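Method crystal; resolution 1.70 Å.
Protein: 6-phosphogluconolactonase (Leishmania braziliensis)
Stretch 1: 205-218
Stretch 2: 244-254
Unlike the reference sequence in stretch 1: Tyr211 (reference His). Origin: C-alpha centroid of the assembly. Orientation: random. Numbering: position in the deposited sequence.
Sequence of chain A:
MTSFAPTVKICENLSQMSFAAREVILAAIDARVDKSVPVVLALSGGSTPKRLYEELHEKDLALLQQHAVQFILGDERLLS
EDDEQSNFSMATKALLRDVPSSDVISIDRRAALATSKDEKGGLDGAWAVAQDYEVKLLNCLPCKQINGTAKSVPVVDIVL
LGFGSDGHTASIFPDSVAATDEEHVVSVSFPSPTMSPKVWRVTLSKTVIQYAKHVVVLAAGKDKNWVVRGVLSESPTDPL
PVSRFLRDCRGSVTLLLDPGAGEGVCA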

# COMPACT_ATOMS: atom_id res chain seq x y z
N SER A 205 -8.09 3.41 2.00
CA SER A 205 -8.97 2.75 2.95
C SER A 205 -9.05 1.26 2.68
O SER A 205 -8.65 0.79 1.63
CB SER A 205 -10.37 3.37 2.85
OG SER A 205 -10.91 3.13 1.55
N LYS A 206 -9.59 0.52 3.64
CA LYS A 206 -9.86 -0.91 3.45
C LYS A 206 -10.64 -1.15 2.16
O LYS A 206 -10.35 -2.08 1.42
CB LYS A 206 -10.64 -1.47 4.64
CG LYS A 206 -9.87 -1.47 5.94
CD LYS A 206 -10.62 -2.15 7.09
CE LYS A 206 -11.91 -1.46 7.41
NZ LYS A 206 -12.64 -2.19 8.53
N THR A 207 -11.64 -0.31 1.91
CA THR A 207 -12.50 -0.42 0.73
C THR A 207 -11.72 -0.42 -0.57
O THR A 207 -11.92 -1.27 -1.45
CB THR A 207 -13.54 0.72 0.70
OG1 THR A 207 -14.22 0.76 1.96
CG2 THR A 207 -14.56 0.48 -0.41
N VAL A 208 -10.82 0.55 -0.71
CA VAL A 208 -10.02 0.65 -1.94
C VAL A 208 -9.22 -0.63 -2.11
O VAL A 208 -9.17 -1.22 -3.18
CB VAL A 208 -9.08 1.86 -1.92
CG1 VAL A 208 -8.19 1.87 -3.15
CG2 VAL A 208 -9.88 3.16 -1.84
N ILE A 209 -8.59 -1.07 -1.03
CA ILE A 209 -7.78 -2.29 -1.09
C ILE A 209 -8.61 -3.52 -1.47
O ILE A 209 -8.18 -4.36 -2.27
CB ILE A 209 -7.00 -2.48 0.25
CG1 ILE A 209 -6.02 -1.32 0.42
CG2 ILE A 209 -6.24 -3.79 0.25
CD1 ILE A 209 -5.43 -1.18 1.80
N GLN A 210 -9.83 -3.58 -0.94
CA GLN A 210 -10.75 -4.69 -1.18
C GLN A 210 -11.40 -4.69 -2.58
O GLN A 210 -12.01 -5.69 -2.96
CB GLN A 210 -11.81 -4.73 -0.08
CG GLN A 210 -11.24 -5.11 1.28
CD GLN A 210 -12.24 -4.96 2.39
OE1 GLN A 210 -13.15 -4.14 2.30
NE2 GLN A 210 -12.07 -5.73 3.47
N TYR A 211 -11.31 -3.57 -3.29
CA TYR A 211 -11.76 -3.49 -4.67
C TYR A 211 -10.61 -3.57 -5.70
O TYR A 211 -10.86 -3.59 -6.92
CB TYR A 211 -12.56 -2.22 -4.89
CG TYR A 211 -13.99 -2.32 -4.44
CD1 TYR A 211 -14.46 -1.59 -3.36
CD2 TYR A 211 -14.88 -3.13 -5.12
CE1 TYR A 211 -15.79 -1.67 -2.98
CE2 TYR A 211 -16.21 -3.23 -4.74
CZ TYR A 211 -16.67 -2.49 -3.66
OH TYR A 211 -18.00 -2.58 -3.28
N ALA A 212 -9.37 -3.63 -5.24
CA ALA A 212 -8.22 -3.72 -6.13
C ALA A 212 -8.23 -5.07 -6.85
O ALA A 212 -8.71 -6.07 -6.31
CB ALA A 212 -6.89 -3.50 -5.36
N LYS A 213 -7.70 -5.08 -8.07
CA LYS A 213 -7.60 -6.32 -8.84
C LYS A 213 -6.62 -7.35 -8.28
O LYS A 213 -6.91 -8.55 -8.26
CB LYS A 213 -7.25 -6.00 -10.31
CG LYS A 213 -8.26 -5.09 -10.99
CD LYS A 213 -9.66 -5.65 -10.96
CE LYS A 213 -10.58 -4.88 -11.90
NZ LYS A 213 -11.97 -5.43 -11.89
N HIS A 214 -5.48 -6.86 -7.80
CA HIS A 214 -4.42 -7.69 -7.23
C HIS A 214 -3.81 -6.97 -6.01
O HIS A 214 -3.52 -5.76 -6.06
CB HIS A 214 -3.33 -7.96 -8.27
CG HIS A 214 -3.84 -8.44 -9.59
ND1 HIS A 214 -4.25 -9.75 -9.79
CD2 HIS A 214 -4.01 -7.81 -10.77
CE1 HIS A 214 -4.68 -9.88 -11.03
NE2 HIS A 214 -4.53 -8.73 -11.66
N VAL A 215 -3.62 -7.72 -4.94
CA VAL A 215 -2.97 -7.20 -3.74
C VAL A 215 -1.76 -8.08 -3.49
O VAL A 215 -1.86 -9.29 -3.50
CB VAL A 215 -3.93 -7.23 -2.52
CG1 VAL A 215 -3.22 -6.78 -1.27
CG2 VAL A 215 -5.18 -6.37 -2.79
N VAL A 216 -0.60 -7.45 -3.29
CA VAL A 216 0.66 -8.19 -3.09
C VAL A 216 1.31 -7.66 -1.80
O VAL A 216 1.71 -6.50 -1.72
CB VAL A 216 1.62 -8.02 -4.28
CG1 VAL A 216 2.97 -8.79 -4.01
CG2 VAL A 216 0.94 -8.45 -5.59
N VAL A 217 1.41 -8.54 -0.81
CA VAL A 217 2.03 -8.20 0.47
C VAL A 217 3.44 -8.75 0.47
O VAL A 217 3.66 -9.93 0.13
CB VAL A 217 1.26 -8.86 1.65
CG1 VAL A 217 1.88 -8.43 3.00
CG2 VAL A 217 -0.28 -8.57 1.60
N LEU A 218 4.40 -7.92 0.86
CA LEU A 218 5.78 -8.33 1.11
C LEU A 218 6.06 -8.17 2.59
O LEU A 218 5.96 -7.04 3.10
CB LEU A 218 6.76 -7.44 0.34
CG LEU A 218 6.83 -7.54 -1.20
CD1 LEU A 218 5.70 -6.85 -1.84
CD2 LEU A 218 8.14 -6.89 -1.69
N ARG A 244 -6.41 -8.67 8.92
CA ARG A 244 -7.36 -9.72 8.56
C ARG A 244 -8.45 -9.22 7.59
O ARG A 244 -9.08 -10.04 6.91
CB ARG A 244 -7.97 -10.36 9.80
CG ARG A 244 -8.77 -11.62 9.52
CD ARG A 244 -9.27 -12.32 10.78
NE ARG A 244 -10.19 -13.42 10.43
CZ ARG A 244 -9.83 -14.65 10.08
NH1 ARG A 244 -8.56 -15.01 10.02
NH2 ARG A 244 -10.76 -15.55 9.80
N PHE A 245 -8.67 -7.90 7.47
CA PHE A 245 -9.61 -7.40 6.45
C PHE A 245 -9.24 -7.84 5.03
O PHE A 245 -10.10 -7.84 4.12
CB PHE A 245 -9.79 -5.87 6.52
CG PHE A 245 -8.66 -5.08 5.92
CD1 PHE A 245 -8.62 -4.83 4.55
CD2 PHE A 245 -7.64 -4.55 6.73
CE1 PHE A 245 -7.56 -4.11 4.00
CE2 PHE A 245 -6.61 -3.80 6.18
CZ PHE A 245 -6.57 -3.59 4.81
N LEU A 246 -7.98 -8.18 4.81
CA LEU A 246 -7.54 -8.69 3.49
C LEU A 246 -8.29 -9.95 3.02
O LEU A 246 -8.42 -10.20 1.82
CB LEU A 246 -6.03 -8.95 3.52
CG LEU A 246 -5.14 -7.72 3.60
CD1 LEU A 246 -3.68 -8.14 3.79
CD2 LEU A 246 -5.32 -6.77 2.37
N ARG A 247 -8.85 -10.70 3.96
CA ARG A 247 -9.63 -11.89 3.64
C ARG A 247 -10.85 -11.55 2.78
O ARG A 247 -11.39 -12.43 2.09
CB ARG A 247 -10.10 -12.59 4.91
CG ARG A 247 -8.99 -13.24 5.73
CD ARG A 247 -9.53 -14.11 6.86
NE ARG A 247 -10.21 -15.29 6.31
CZ ARG A 247 -9.57 -16.40 5.94
NH1 ARG A 247 -8.26 -16.52 6.06
NH2 ARG A 247 -10.26 -17.41 5.44
N ASP A 248 -11.31 -10.30 2.86
CA ASP A 248 -12.49 -9.83 2.14
C ASP A 248 -12.18 -9.07 0.85
O ASP A 248 -13.06 -8.44 0.26
CB ASP A 248 -13.35 -8.96 3.06
CG ASP A 248 -13.97 -9.74 4.19
OD1 ASP A 248 -14.37 -10.90 3.96
OD2 ASP A 248 -14.04 -9.18 5.30
N CYS A 249 -10.93 -9.16 0.40
CA CYS A 249 -10.53 -8.62 -0.89
C CYS A 249 -11.27 -9.32 -1.99
O CYS A 249 -11.43 -10.53 -2.00
CB CYS A 249 -9.05 -8.77 -1.14
SG CYS A 249 -8.02 -7.61 -0.16
N ARG A 250 -11.77 -8.53 -2.92
CA ARG A 250 -12.43 -9.08 -4.12
C ARG A 250 -11.43 -9.47 -5.20
O ARG A 250 -11.77 -10.25 -6.11
CB ARG A 250 -13.40 -8.05 -4.69
CG ARG A 250 -14.48 -7.70 -3.71
CD ARG A 250 -15.34 -6.59 -4.21
NE ARG A 250 -16.33 -6.20 -3.22
CZ ARG A 250 -16.09 -5.44 -2.15
NH1 ARG A 250 -14.87 -4.98 -1.90
NH2 ARG A 250 -17.08 -5.13 -1.32
N GLY A 251 -10.22 -8.91 -5.12
CA GLY A 251 -9.14 -9.24 -6.04
C GLY A 251 -8.33 -10.41 -5.56
O GLY A 251 -8.66 -11.05 -4.55
N SER A 252 -7.26 -10.71 -6.28
CA SER A 252 -6.34 -11.75 -5.87
C SER A 252 -5.49 -11.21 -4.73
O SER A 252 -5.26 -9.99 -4.64
CB SER A 252 -5.43 -12.17 -7.01
OG SER A 252 -4.44 -11.19 -7.30
N VAL A 253 -5.04 -12.10 -3.86
CA VAL A 253 -4.12 -11.71 -2.80
C VAL A 253 -2.93 -12.68 -2.84
O VAL A 253 -3.10 -13.92 -2.93
CB VAL A 253 -4.78 -11.72 -1.40
CG1 VAL A 253 -3.77 -11.49 -0.28
CG2 VAL A 253 -5.94 -10.70 -1.32
N THR A 254 -1.74 -12.09 -2.83
CA THR A 254 -0.48 -12.83 -2.76
C THR A 254 0.34 -12.36 -1.56
O THR A 254 0.52 -11.16 -1.39
CB THR A 254 0.31 -12.63 -4.02
OG1 THR A 254 -0.48 -13.06 -5.14
CG2 THR A 254 1.66 -13.35 -3.98
O HOH W 1 -8.96 -6.65 -3.69
O HOH W 2 -13.47 -6.69 5.85
O HOH W 3 -15.08 -3.28 0.53
O HOH W 4 -2.08 -10.92 -6.05

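The two stretches meet first through a helix packed on a 3-10 turn and then through paired parallel strands, burying 890 Å² in total. Ser205 caps the helix with a weak bond from Val208 N to its OG (3.4 Å). The aliphatic chain of Lys206, kinked at chi3 (m), lies over one face of the Phe245 ring, with CG 3.7 Å from the ring centroid, while its amine is satisfied elsewhere in the structure. Ile209 points toward stretch 2 and packs against Phe245 and Leu246; its CG2 lies 4.0 Å from Phe245 CE1 and 3.8 Å from Leu246 CD2.

Gln210 makes polar contacts with both its side chain and its backbone. Its NE2 donates to Phe245 O (3.0 Å), while the backbone O of Gln210 accepts from Arg250 N (2.9 Å) and Arg250 NH1 (3.1 Å), so one acceptor fixes backbone and side chain together. Water 2 links Gln210 NE2 to Asp248 OD2, and water 3 links Gln210 OE1 to Arg250 NH1. The planar guanidinium of Arg250 also stacks on the ring of Tyr211, a departure from the reference sequence, with planes at 6° and CZ 3.7 Å from the ring centroid.

At the chain turn, Gly251 CA approaches Ala212 O to 3.2 Å; a CB here would clash with the carbonyls of Ala212 and Lys213. Water 1 bridges Gly251 N, Ile209 O and Ala212 O.

The parallel ladder then begins with Ser252 N to Lys213 O (3.0 Å). It continues through Val215 N to Ser252 O (2.8 Å), Thr254 N to Val215 O (2.9 Å) and Val217 N to Thr254 O (2.8 Å). On the sheet face of His214, Ser252 and Thr254, His214 ND1 and Ser252 OG share a hydrogen bond (2.9 Å). On the other, buried Val215 packs against Leu246, Cys249 and Val253, and Val217 CG2 reaches Leu246 CD1 at 4.1 Å.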